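Local structure of UTP-glucose-1-phosphate uridylyltransferase 2 (Trypanosoma brucei, 3GUE) at residues A[93-98]-A[137-142]; A[129-134]-A[160-165]; A[189-194]-A[349-354]. The protein probably catalyses the formation of UDP-glucose and diphosphate from UTP and alpha-D-glucose 1-phosphate, and holds UDP-glucose in this crystal. One frame throughout, in Å; residues are numbered along the deposited sequence.

Interaction 1 (A[93-98]-A[137-142]). With SO4 (sulfate ion), chain F.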
loop_
_atom_site.group_PDB
_atom_site.type_symbol
_atom_site.label_atom_id
_atom_site.label_comp_id
_atom_site.label_asym_id
_atom_site.label_seq_id
_atom_site.Cartn_x
_atom_site.Cartn_y
_atom_site.Cartn_z
ATOM N N ASN A 93 -15.646 0.993 1.851
ATOM C CA ASN A 93 -15.742 2.453 1.765
ATOM C C ASN A 93 -15.099 3.156 2.958
ATOM O O ASN A 93 -15.696 4.015 3.614
ATOM C CB ASN A 93 -17.180 2.916 1.506
ATOM C CG ASN A 93 -17.241 4.359 0.991
ATOM O OD1 ASN A 93 -16.393 4.783 0.195
ATOM N ND2 ASN A 93 -18.238 5.120 1.459
ATOM N N GLY A 94 -13.863 2.765 3.237
ATOM C CA GLY A 94 -13.207 3.192 4.464
ATOM C C GLY A 94 -11.966 2.373 4.730
ATOM O O GLY A 94 -11.492 1.686 3.836
ATOM N N PRO A 95 -11.442 2.453 5.967
ATOM C CA PRO A 95 -10.121 1.919 6.281
ATOM C C PRO A 95 -10.018 0.387 6.293
ATOM O O PRO A 95 -10.623 -0.280 7.139
ATOM C CB PRO A 95 -9.810 2.533 7.658
ATOM C CG PRO A 95 -11.143 2.825 8.273
ATOM C CD PRO A 95 -12.100 3.069 7.140
ATOM N N LYS A 96 -9.216 -0.152 5.362
ATOM C CA LYS A 96 -8.879 -1.587 5.343
ATOM C C LYS A 96 -8.165 -2.036 6.624
ATOM O O LYS A 96 -8.222 -3.184 6.969
ATOM C CB LYS A 96 -8.015 -1.913 4.122
ATOM C CG LYS A 96 -7.670 -3.381 3.942
ATOM C CD LYS A 96 -6.565 -3.522 2.911
ATOM C CE LYS A 96 -7.106 -3.274 1.503
ATOM N NZ LYS A 96 -6.031 -2.914 0.523
ATOM N N SER A 97 -7.519 -1.122 7.332
ATOM C CA SER A 97 -6.834 -1.464 8.585
ATOM C C SER A 97 -7.784 -1.967 9.699
ATOM O O SER A 97 -7.337 -2.615 10.638
ATOM C CB SER A 97 -5.962 -0.278 9.093
ATOM O OG SER A 97 -6.758 0.826 9.551
ATOM N N LEU A 98 -9.077 -1.637 9.596
ATOM C CA LEU A 98 -10.083 -2.059 10.570
ATOM C C LEU A 98 -10.612 -3.453 10.224
ATOM O O LEU A 98 -11.502 -3.995 10.896
ATOM C CB LEU A 98 -11.202 -1.016 10.661
ATOM C CG LEU A 98 -10.710 0.356 11.159
ATOM C CD1 LEU A 98 -11.883 1.305 11.353
ATOM C CD2 LEU A 98 -9.891 0.223 12.434
ATOM N N SER A 137 -10.365 8.765 8.742
ATOM C CA SER A 137 -10.023 9.446 9.992
ATOM C C SER A 137 -10.930 9.143 11.194
ATOM O O SER A 137 -10.435 8.764 12.268
ATOM C CB SER A 137 -9.978 10.960 9.762
ATOM O OG SER A 137 -9.817 11.640 11.005
ATOM N N GLY A 138 -12.244 9.346 11.015
ATOM C CA GLY A 138 -13.250 9.152 12.077
ATOM C C GLY A 138 -13.357 7.736 12.638
ATOM O O GLY A 138 -13.401 7.537 13.867
ATOM N N GLU A 139 -13.473 6.757 11.741
ATOM C CA GLU A 139 -13.476 5.338 12.115
ATOM C C GLU A 139 -12.202 4.882 12.821
ATOM O O GLU A 139 -12.264 4.072 13.759
ATOM C CB GLU A 139 -13.695 4.447 10.880
ATOM C CG GLU A 139 -15.140 4.293 10.500
ATOM C CD GLU A 139 -15.380 3.056 9.693
ATOM O OE1 GLU A 139 -15.978 3.180 8.600
ATOM O OE2 GLU A 139 -14.978 1.952 10.144
ATOM N N THR A 140 -11.057 5.357 12.326
ATOM C CA THR A 140 -9.758 5.089 12.925
ATOM C C THR A 140 -9.664 5.693 14.322
ATOM O O THR A 140 -9.253 5.012 15.281
ATOM C CB THR A 140 -8.561 5.631 12.045
ATOM O OG1 THR A 140 -8.575 4.999 10.772
ATOM C CG2 THR A 140 -7.242 5.327 12.670
ATOM N N LYS A 141 -10.060 6.966 14.447
ATOM C CA LYS A 141 -10.047 7.624 15.747
ATOM C C LYS A 141 -10.901 6.849 16.747
ATOM O O LYS A 141 -10.434 6.555 17.852
ATOM C CB LYS A 141 -10.526 9.083 15.666
ATOM C CG LYS A 141 -10.359 9.819 16.996
ATOM C CD LYS A 141 -10.636 11.318 16.908
ATOM C CE LYS A 141 -10.484 11.916 18.257
ATOM N NZ LYS A 141 -10.256 13.378 18.160
ATOM N N ASN A 142 -12.124 6.472 16.350
ATOM C CA ASN A 142 -13.019 5.805 17.297
ATOM C C ASN A 142 -12.520 4.414 17.667
ATOM O O ASN A 142 -12.613 4.025 18.842
ATOM C CB ASN A 142 -14.476 5.770 16.832
ATOM C CG ASN A 142 -15.463 5.802 18.015
ATOM O OD1 ASN A 142 -15.637 6.850 18.673
ATOM N ND2 ASN A 142 -16.093 4.655 18.303
HETATM S S SO4 F . -14.852 -0.477 5.626
HETATM O O1 SO4 F . -16.076 -0.620 4.826
HETATM O O2 SO4 F . -14.520 -1.730 6.330
HETATM O O3 SO4 F . -13.714 -0.196 4.763
HETATM O O4 SO4 F . -15.010 0.618 6.588
#
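At Asn93 the loop that follows strand 77-83 passes a sulfate ion, probably taken up from the crystallisation liquor. The Asn93 amide gives it a weak, long hydrogen bond, N to O1 3.4 Å. Gly94 continues almost fully extended (phi 166°), and its O lies 3.1 Å from sulfate O3, a close approach of two oxygens with no bond between them. Pro95 is where the loop first meets helix 137-143. Its ring turns toward the helix, and CG sits 4.0 Å from Glu139 CB, the proline lying across the glutamate chain at about a right angle. CB and CG of the same ring also pass alongside the Thr140 hydroxyl. Lys96, predicted to bind UTP, begins a short 3-10 turn and runs away from the helix; its NZ is bonded to Val375 O. Ser97 OG bonds Asn83 OD1, while ND2 of that UDP-glucose-binding asparagine bonds Thr140 OG1, which also bonds Thr136 O. Leu98 makes the closest approach. With CG anti to the carbonyl carbon (chi1 -63°), CD1 reaches Glu139, 3.7 Å from CB and 3.4 Å from OE2. The Glu139 chain is extended beyond CG and brings its carboxylate over to the loop, OE1 ending 3.4 Å from sulfate O4. No hydrogen bond crosses between the loop and the helix: the loop 93-98 leans on the helix through proline and leucine, the glutamate offering its CB and also a carboxylate oxygen against the Leu98 methyl, and is tied to it indirectly through Asn83. Two negative groups as close as the exposed Glu139 and the sulfate would be expected to repel, which may raise the Glu139 pKa somewhat while the ion is bound.

Interaction 2 (A[129-134]-A[160-165]). With UPG (uridine-5'-diphosphate-glucose), chain C.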
loop_
_atom_site.group_PDB
_atom_site.type_symbol
_atom_site.label_atom_id
_atom_site.label_comp_id
_atom_site.label_asym_id
_atom_site.label_seq_id
_atom_site.Cartn_x
_atom_site.Cartn_y
_atom_site.Cartn_z
ATOM N N MET A 129 2.752 8.058 13.821
ATOM C CA MET A 129 1.737 8.815 13.095
ATOM C C MET A 129 1.013 7.869 12.145
ATOM O O MET A 129 1.552 6.844 11.742
ATOM C CB MET A 129 2.376 9.966 12.301
ATOM C CG MET A 129 2.848 11.168 13.136
ATOM S SD MET A 129 3.397 12.609 12.161
ATOM C CE MET A 129 4.883 11.954 11.445
ATOM N N LEU A 130 -0.211 8.226 11.814
ATOM C CA LEU A 130 -1.024 7.486 10.872
ATOM C C LEU A 130 -1.520 8.558 9.900
ATOM O O LEU A 130 -2.078 9.592 10.300
ATOM C CB LEU A 130 -2.192 6.793 11.610
ATOM C CG LEU A 130 -2.000 5.502 12.426
ATOM C CD1 LEU A 130 -3.085 5.449 13.479
ATOM C CD2 LEU A 130 -2.081 4.219 11.557
ATOM N N MET A 131 -1.248 8.348 8.622
ATOM C CA MET A 131 -1.766 9.241 7.617
ATOM C C MET A 131 -3.169 8.796 7.246
ATOM O O MET A 131 -3.368 7.751 6.591
ATOM C CB MET A 131 -0.871 9.293 6.389
ATOM C CG MET A 131 -1.275 10.397 5.399
ATOM S SD MET A 131 -0.061 10.676 4.119
ATOM C CE MET A 131 -0.519 9.435 2.875
ATOM N N ASN A 132 -4.129 9.630 7.635
ATOM C CA ASN A 132 -5.542 9.361 7.397
ATOM C C ASN A 132 -6.092 10.261 6.302
ATOM O O ASN A 132 -5.490 11.259 5.987
ATOM C CB ASN A 132 -6.330 9.470 8.712
ATOM C CG ASN A 132 -5.792 8.512 9.812
ATOM O OD1 ASN A 132 -5.265 7.462 9.514
ATOM N ND2 ASN A 132 -5.919 8.899 11.061
ATOM N N SER A 133 -7.182 9.846 5.663
ATOM C CA SER A 133 -7.923 10.672 4.713
ATOM C C SER A 133 -9.312 10.989 5.296
ATOM O O SER A 133 -9.655 10.508 6.389
ATOM C CB SER A 133 -8.100 9.901 3.405
ATOM O OG SER A 133 -8.925 8.757 3.634
ATOM N N PHE A 134 -10.109 11.772 4.557
ATOM C CA PHE A 134 -11.484 12.085 4.955
ATOM C C PHE A 134 -12.305 10.801 5.221
ATOM O O PHE A 134 -13.195 10.801 6.077
ATOM C CB PHE A 134 -12.182 13.021 3.922
ATOM C CG PHE A 134 -12.445 12.377 2.560
ATOM C CD1 PHE A 134 -13.726 11.929 2.211
ATOM C CD2 PHE A 134 -11.418 12.241 1.616
ATOM C CE1 PHE A 134 -13.965 11.323 0.963
ATOM C CE2 PHE A 134 -11.651 11.646 0.362
ATOM C CZ PHE A 134 -12.923 11.188 0.041
ATOM N N LEU A 160 -1.995 12.440 10.809
ATOM C CA LEU A 160 -1.536 13.282 9.703
ATOM C C LEU A 160 -2.644 13.221 8.670
ATOM O O LEU A 160 -2.816 12.208 7.989
ATOM C CB LEU A 160 -0.199 12.776 9.129
ATOM C CG LEU A 160 0.507 13.652 8.078
ATOM C CD1 LEU A 160 1.214 14.889 8.669
ATOM C CD2 LEU A 160 1.465 12.834 7.294
ATOM N N MET A 161 -3.425 14.291 8.572
ATOM C CA MET A 161 -4.540 14.320 7.645
ATOM C C MET A 161 -4.040 14.718 6.263
ATOM O O MET A 161 -3.455 15.775 6.079
ATOM C CB MET A 161 -5.663 15.283 8.115
ATOM C CG MET A 161 -6.922 15.201 7.223
ATOM S SD MET A 161 -7.900 13.701 7.525
ATOM C CE MET A 161 -8.526 14.026 9.147
ATOM N N GLN A 162 -4.253 13.840 5.300
ATOM C CA GLN A 162 -3.855 14.133 3.954
ATOM C C GLN A 162 -4.949 14.951 3.263
ATOM O O GLN A 162 -5.972 15.307 3.861
ATOM C CB GLN A 162 -3.492 12.848 3.189
ATOM C CG GLN A 162 -4.661 11.930 2.808
ATOM C CD GLN A 162 -4.183 10.789 1.920
ATOM O OE1 GLN A 162 -4.284 9.618 2.283
ATOM N NE2 GLN A 162 -3.603 11.133 0.787
ATOM N N ASN A 163 -4.692 15.289 2.016
ATOM C CA ASN A 163 -5.602 16.050 1.203
ATOM C C ASN A 163 -6.637 15.149 0.538
ATOM O O ASN A 163 -6.601 13.921 0.674
ATOM C CB ASN A 163 -4.795 16.783 0.135
ATOM C CG ASN A 163 -3.695 17.653 0.730
ATOM O OD1 ASN A 163 -2.524 17.554 0.343
ATOM N ND2 ASN A 163 -4.068 18.511 1.669
ATOM N N ARG A 164 -7.598 15.798 -0.103
ATOM C CA ARG A 164 -8.544 15.160 -1.025
ATOM C C ARG A 164 -8.699 15.979 -2.293
ATOM O O ARG A 164 -8.532 17.214 -2.290
ATOM C CB ARG A 164 -9.904 14.886 -0.394
ATOM C CG ARG A 164 -10.570 16.056 0.301
ATOM C CD ARG A 164 -11.973 15.622 0.724
ATOM N NE ARG A 164 -12.861 16.754 0.994
ATOM C CZ ARG A 164 -14.160 16.618 1.268
ATOM N NH1 ARG A 164 -14.708 15.406 1.321
ATOM N NH2 ARG A 164 -14.910 17.689 1.505
ATOM N N VAL A 165 -9.024 15.264 -3.367
ATOM C CA VAL A 165 -9.095 15.837 -4.693
ATOM C C VAL A 165 -10.394 15.347 -5.361
ATOM O O VAL A 165 -10.860 14.245 -5.088
ATOM C CB VAL A 165 -7.788 15.540 -5.561
ATOM C CG1 VAL A 165 -6.509 15.902 -4.803
ATOM C CG2 VAL A 165 -7.694 14.117 -6.028
HETATM N N1 UPG C . -3.017 5.121 1.002
HETATM C C2 UPG C . -3.027 6.398 1.599
HETATM N N3 UPG C . -3.456 7.458 0.820
HETATM C C4 UPG C . -3.860 7.319 -0.486
HETATM C C5 UPG C . -3.833 6.058 -1.094
HETATM C C6 UPG C . -3.411 4.952 -0.363
HETATM O O2 UPG C . -2.710 6.629 2.775
HETATM O O4 UPG C . -4.238 8.338 -1.081
HETATM C C1C UPG C . -2.558 3.938 1.799
HETATM C C2C UPG C . -3.385 2.649 1.817
HETATM O O2C UPG C . -4.460 2.745 2.762
HETATM C C3C UPG C . -2.323 1.663 2.299
HETATM C C4C UPG C . -1.077 2.147 1.575
HETATM O O4C UPG C . -1.303 3.537 1.220
HETATM O O3C UPG C . -2.123 1.845 3.700
HETATM C C5C UPG C . -0.834 1.355 0.249
HETATM O O5C UPG C . -1.801 1.591 -0.739
HETATM P PA UPG C . -2.362 0.389 -1.658
HETATM O O1A UPG C . -2.685 -0.706 -0.700
HETATM O O2A UPG C . -3.388 0.853 -2.599
HETATM O O3A UPG C . -1.006 -0.062 -2.475
HETATM P PB UPG C . -0.476 0.510 -3.903
HETATM O O1B UPG C . -0.415 1.979 -3.812
HETATM O O2B UPG C . -1.198 -0.134 -5.044
HETATM O O3B UPG C . 0.977 -0.172 -3.909
HETATM C "C1'" UPG C . 1.962 0.244 -2.893
HETATM C "C2'" UPG C . 3.186 0.810 -3.599
HETATM C "C3'" UPG C . 3.717 -0.269 -4.534
HETATM C "C4'" UPG C . 4.111 -1.500 -3.701
HETATM C "C5'" UPG C . 2.894 -2.007 -2.885
HETATM C "C6'" UPG C . 3.334 -3.000 -1.840
HETATM O "O2'" UPG C . 2.852 1.983 -4.363
HETATM O "O3'" UPG C . 4.798 0.258 -5.284
HETATM O "O4'" UPG C . 4.594 -2.538 -4.540
HETATM O "O5'" UPG C . 2.247 -0.946 -2.131
HETATM O "O6'" UPG C . 2.195 -3.723 -1.370
HETATM O O HOH W 1 -8.538 13.286 2.540
#
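The uracil of UDP-glucose is read by Gln162, whose OE1 accepts the N3-H bond at 2.7 Å, while NE2 makes a weak bond to O4. NE2 is also bonded to Asp193 OD2, which fixes the rotation of the amide. Its CG stands between the backbone N and the carbonyl carbon (chi1 72°), and the chain runs straight on from there to the base. The backbone beneath is just as firmly held: Gln162 N points nearly along the C=O axis of Asn132 at 2.9 Å from its O, with 177° at the hydrogen. Leu160 N to Leu130 O and Asn132 N to Leu160 O follow, each donor above the carbonyl plane. These bonds join 128-132 to the parallel edge strand 159-161 of the seven-stranded GT-A sheet, two neighbours linked by a beta-alpha-beta crossover. On the nucleotide face, Met131 bends at chi3 so that CE lies 3.6 Å from uracil O2 of UDP-glucose, and its CG meets Leu160 CD2 at 4.1 Å. Beyond the strands Arg164 lays CD over one face of the Phe134 ring, 4.0 Å from the centroid, a CH-pi contact. A water spans Phe134 N and Asn163 O.

Interaction 3 (A[189-194]-A[349-354]); sequences PGHGDV and EVAMGA. With UPG (uridine-5'-diphosphate-glucose), chain C.
His191 carries this contact with both ring nitrogens. Its CG takes the crowded position between the backbone N and the carbonyl carbon (chi1 46°), and that torsion swings the imidazole between the 349-354 loop and the nucleotide. ND1 accepts the amide of Met352 at 3.2 Å, almost straight (174°) and in the ring plane. NE2 then carries the proton, which it gives to O1B of the UDP-glucose diphosphate at 2.6 Å. The backbone amide would thus favour the NE2-H tautomer and hold the rotation of this UDP-glucose-binding histidine. His191 CE1 lies 3.7 Å from Ala351 CB. Met352 also puts CG in the crowded position, which brings CG to 3.6 Å from His191 ND1; the two side chains cross at about a right angle, while the extended remainder of the methionine leads off. Val350 turns CG2 onto Gly192, 3.6 Å from its CA, a close fit against bare backbone.

Main-chain bonds hold the two loops together: Val350 N to Pro189 O lies in the carbonyl plane, whereas Gly192 N reaches Val350 O from well above it. Gly190 N adds a weak bond to uracil O4 of UDP-glucose. Asp193 sends OD2 to Asn163 N, beyond the Gln162 amide.

Within the fold, the 189-194 loop leads from strand 186-187 into helix 194-201, with Val194 CG1 against Met352 CB and the valine side chain also on Leu80 of strand 77-83. The partner loop leaves strand 344-349 of the four-stranded antiparallel sheet, and Met352 packs on Asn304 and Ile306 of strand 300-309 and on Leu82 of strand 77-83.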
loop_
_atom_site.group_PDB
_atom_site.type_symbol
_atom_site.label_atom_id
_atom_site.label_comp_id
_atom_site.label_asym_id
_atom_site.label_seq_id
_atom_site.Cartn_x
_atom_site.Cartn_y
_atom_site.Cartn_z
ATOM N N PRO A 189 -5.405 11.782 -2.837
ATOM C CA PRO A 189 -4.626 11.779 -4.091
ATOM C C PRO A 189 -3.423 10.796 -4.179
ATOM O O PRO A 189 -2.476 11.056 -4.930
ATOM C CB PRO A 189 -4.147 13.221 -4.182
ATOM C CG PRO A 189 -4.071 13.710 -2.770
ATOM C CD PRO A 189 -5.004 12.887 -1.930
ATOM N N GLY A 190 -3.452 9.715 -3.401
ATOM C CA GLY A 190 -2.370 8.706 -3.376
ATOM C C GLY A 190 -1.523 8.927 -2.140
ATOM O O GLY A 190 -1.564 10.007 -1.576
ATOM N N HIS A 191 -0.801 7.891 -1.698
ATOM C CA HIS A 191 0.212 8.010 -0.657
ATOM C C HIS A 191 1.431 8.897 -1.048
ATOM O O HIS A 191 2.145 9.381 -0.181
ATOM C CB HIS A 191 0.605 6.615 -0.075
ATOM C CG HIS A 191 0.841 5.561 -1.125
ATOM N ND1 HIS A 191 1.907 5.601 -1.994
ATOM C CD2 HIS A 191 0.104 4.484 -1.493
ATOM C CE1 HIS A 191 1.837 4.579 -2.838
ATOM N NE2 HIS A 191 0.745 3.887 -2.558
ATOM N N GLY A 192 1.636 9.158 -2.339
ATOM C CA GLY A 192 2.620 10.155 -2.768
ATOM C C GLY A 192 2.373 11.516 -2.142
ATOM O O GLY A 192 3.302 12.339 -2.068
ATOM N N ASP A 193 1.125 11.715 -1.669
ATOM C CA ASP A 193 0.612 12.939 -1.041
ATOM C C ASP A 193 1.356 13.234 0.260
ATOM O O ASP A 193 1.411 14.368 0.704
ATOM C CB ASP A 193 -0.894 12.767 -0.765
ATOM C CG ASP A 193 -1.640 14.079 -0.495
ATOM O OD1 ASP A 193 -1.302 15.141 -1.061
ATOM O OD2 ASP A 193 -2.644 14.034 0.250
ATOM N N VAL A 194 1.943 12.201 0.861
ATOM C CA VAL A 194 2.641 12.346 2.142
ATOM C C VAL A 194 3.658 13.500 2.257
ATOM O O VAL A 194 3.749 14.155 3.294
ATOM C CB VAL A 194 3.299 10.999 2.580
ATOM C CG1 VAL A 194 4.465 10.598 1.627
ATOM C CG2 VAL A 194 3.750 11.096 4.040
ATOM N N GLU A 349 -3.480 10.636 -9.058
ATOM C CA GLU A 349 -2.844 10.104 -7.853
ATOM C C GLU A 349 -1.345 10.026 -8.071
ATOM O O GLU A 349 -0.900 9.799 -9.203
ATOM C CB GLU A 349 -3.329 8.678 -7.570
ATOM C CG GLU A 349 -4.750 8.549 -7.054
ATOM C CD GLU A 349 -5.501 7.458 -7.779
ATOM O OE1 GLU A 349 -5.054 7.105 -8.884
ATOM O OE2 GLU A 349 -6.515 6.951 -7.256
ATOM N N VAL A 350 -0.584 10.182 -6.984
ATOM C CA VAL A 350 0.858 9.899 -6.964
ATOM C C VAL A 350 1.254 8.835 -5.929
ATOM O O VAL A 350 0.528 8.607 -4.950
ATOM C CB VAL A 350 1.681 11.168 -6.664
ATOM C CG1 VAL A 350 1.764 12.044 -7.881
ATOM C CG2 VAL A 350 1.072 11.938 -5.477
ATOM N N ALA A 351 2.411 8.195 -6.149
ATOM C CA ALA A 351 2.930 7.126 -5.259
ATOM C C ALA A 351 4.209 7.614 -4.540
ATOM O O ALA A 351 5.117 8.201 -5.165
ATOM C CB ALA A 351 3.215 5.888 -6.049
ATOM N N MET A 352 4.291 7.359 -3.241
ATOM C CA MET A 352 5.418 7.884 -2.465
ATOM C C MET A 352 6.747 7.284 -2.959
ATOM O O MET A 352 7.812 7.888 -2.797
ATOM C CB MET A 352 5.195 7.722 -0.968
ATOM C CG MET A 352 5.149 6.285 -0.507
ATOM S SD MET A 352 5.436 6.190 1.260
ATOM C CE MET A 352 5.919 4.478 1.383
ATOM N N GLY A 353 6.678 6.125 -3.610
ATOM C CA GLY A 353 7.892 5.429 -4.040
ATOM C C GLY A 353 8.541 6.149 -5.211
ATOM O O GLY A 353 9.721 5.987 -5.452
ATOM N N ALA A 354 7.761 6.957 -5.931
ATOM C CA ALA A 354 8.240 7.658 -7.123
ATOM C C ALA A 354 9.273 8.763 -6.790
ATOM O O ALA A 354 9.964 9.276 -7.681
ATOM C CB ALA A 354 7.015 8.208 -7.947
HETATM N N1 UPG C . -3.017 5.121 1.002
HETATM C C2 UPG C . -3.027 6.398 1.599
HETATM N N3 UPG C . -3.456 7.458 0.820
HETATM C C4 UPG C . -3.860 7.319 -0.486
HETATM C C5 UPG C . -3.833 6.058 -1.094
HETATM C C6 UPG C . -3.411 4.952 -0.363
HETATM O O2 UPG C . -2.710 6.629 2.775
HETATM O O4 UPG C . -4.238 8.338 -1.081
HETATM C C1C UPG C . -2.558 3.938 1.799
HETATM C C2C UPG C . -3.385 2.649 1.817
HETATM O O2C UPG C . -4.460 2.745 2.762
HETATM C C3C UPG C . -2.323 1.663 2.299
HETATM C C4C UPG C . -1.077 2.147 1.575
HETATM O O4C UPG C . -1.303 3.537 1.220
HETATM O O3C UPG C . -2.123 1.845 3.700
HETATM C C5C UPG C . -0.834 1.355 0.249
HETATM O O5C UPG C . -1.801 1.591 -0.739
HETATM P PA UPG C . -2.362 0.389 -1.658
HETATM O O1A UPG C . -2.685 -0.706 -0.700
HETATM O O2A UPG C . -3.388 0.853 -2.599
HETATM O O3A UPG C . -1.006 -0.062 -2.475
HETATM P PB UPG C . -0.476 0.510 -3.903
HETATM O O1B UPG C . -0.415 1.979 -3.812
HETATM O O2B UPG C . -1.198 -0.134 -5.044
HETATM O O3B UPG C . 0.977 -0.172 -3.909
HETATM C "C1'" UPG C . 1.962 0.244 -2.893
HETATM C "C2'" UPG C . 3.186 0.810 -3.599
HETATM C "C3'" UPG C . 3.717 -0.269 -4.534
HETATM C "C4'" UPG C . 4.111 -1.500 -3.701
HETATM C "C5'" UPG C . 2.894 -2.007 -2.885
HETATM C "C6'" UPG C . 3.334 -3.000 -1.840
HETATM O "O2'" UPG C . 2.852 1.983 -4.363
HETATM O "O3'" UPG C . 4.798 0.258 -5.284
HETATM O "O4'" UPG C . 4.594 -2.538 -4.540
HETATM O "O5'" UPG C . 2.247 -0.946 -2.131
HETATM O "O6'" UPG C . 2.195 -3.723 -1.370
#

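In the fold
Interactions 2 and 3 are buried and share the nucleotide; Asp193 of interaction 3 bridges to interaction 2, so the two are bonded to each other. Interaction 1 is only partly buried, about 19 Å from interaction 3 between centres, with no touch. It meets interaction 2 where helix 137-143 follows strand 128-132, Ser137 and Thr140 packing on Asn132, and Asn83 bonds to side chains of both. The chemistry follows position. Interaction 2 is regular parallel sheet bonding, and interaction 3 joins two irregular loops by main-chain and histidine bonds. Interaction 1 is loop-on-helix packing without hydrogen bonds, in which an exposed glutamate takes part.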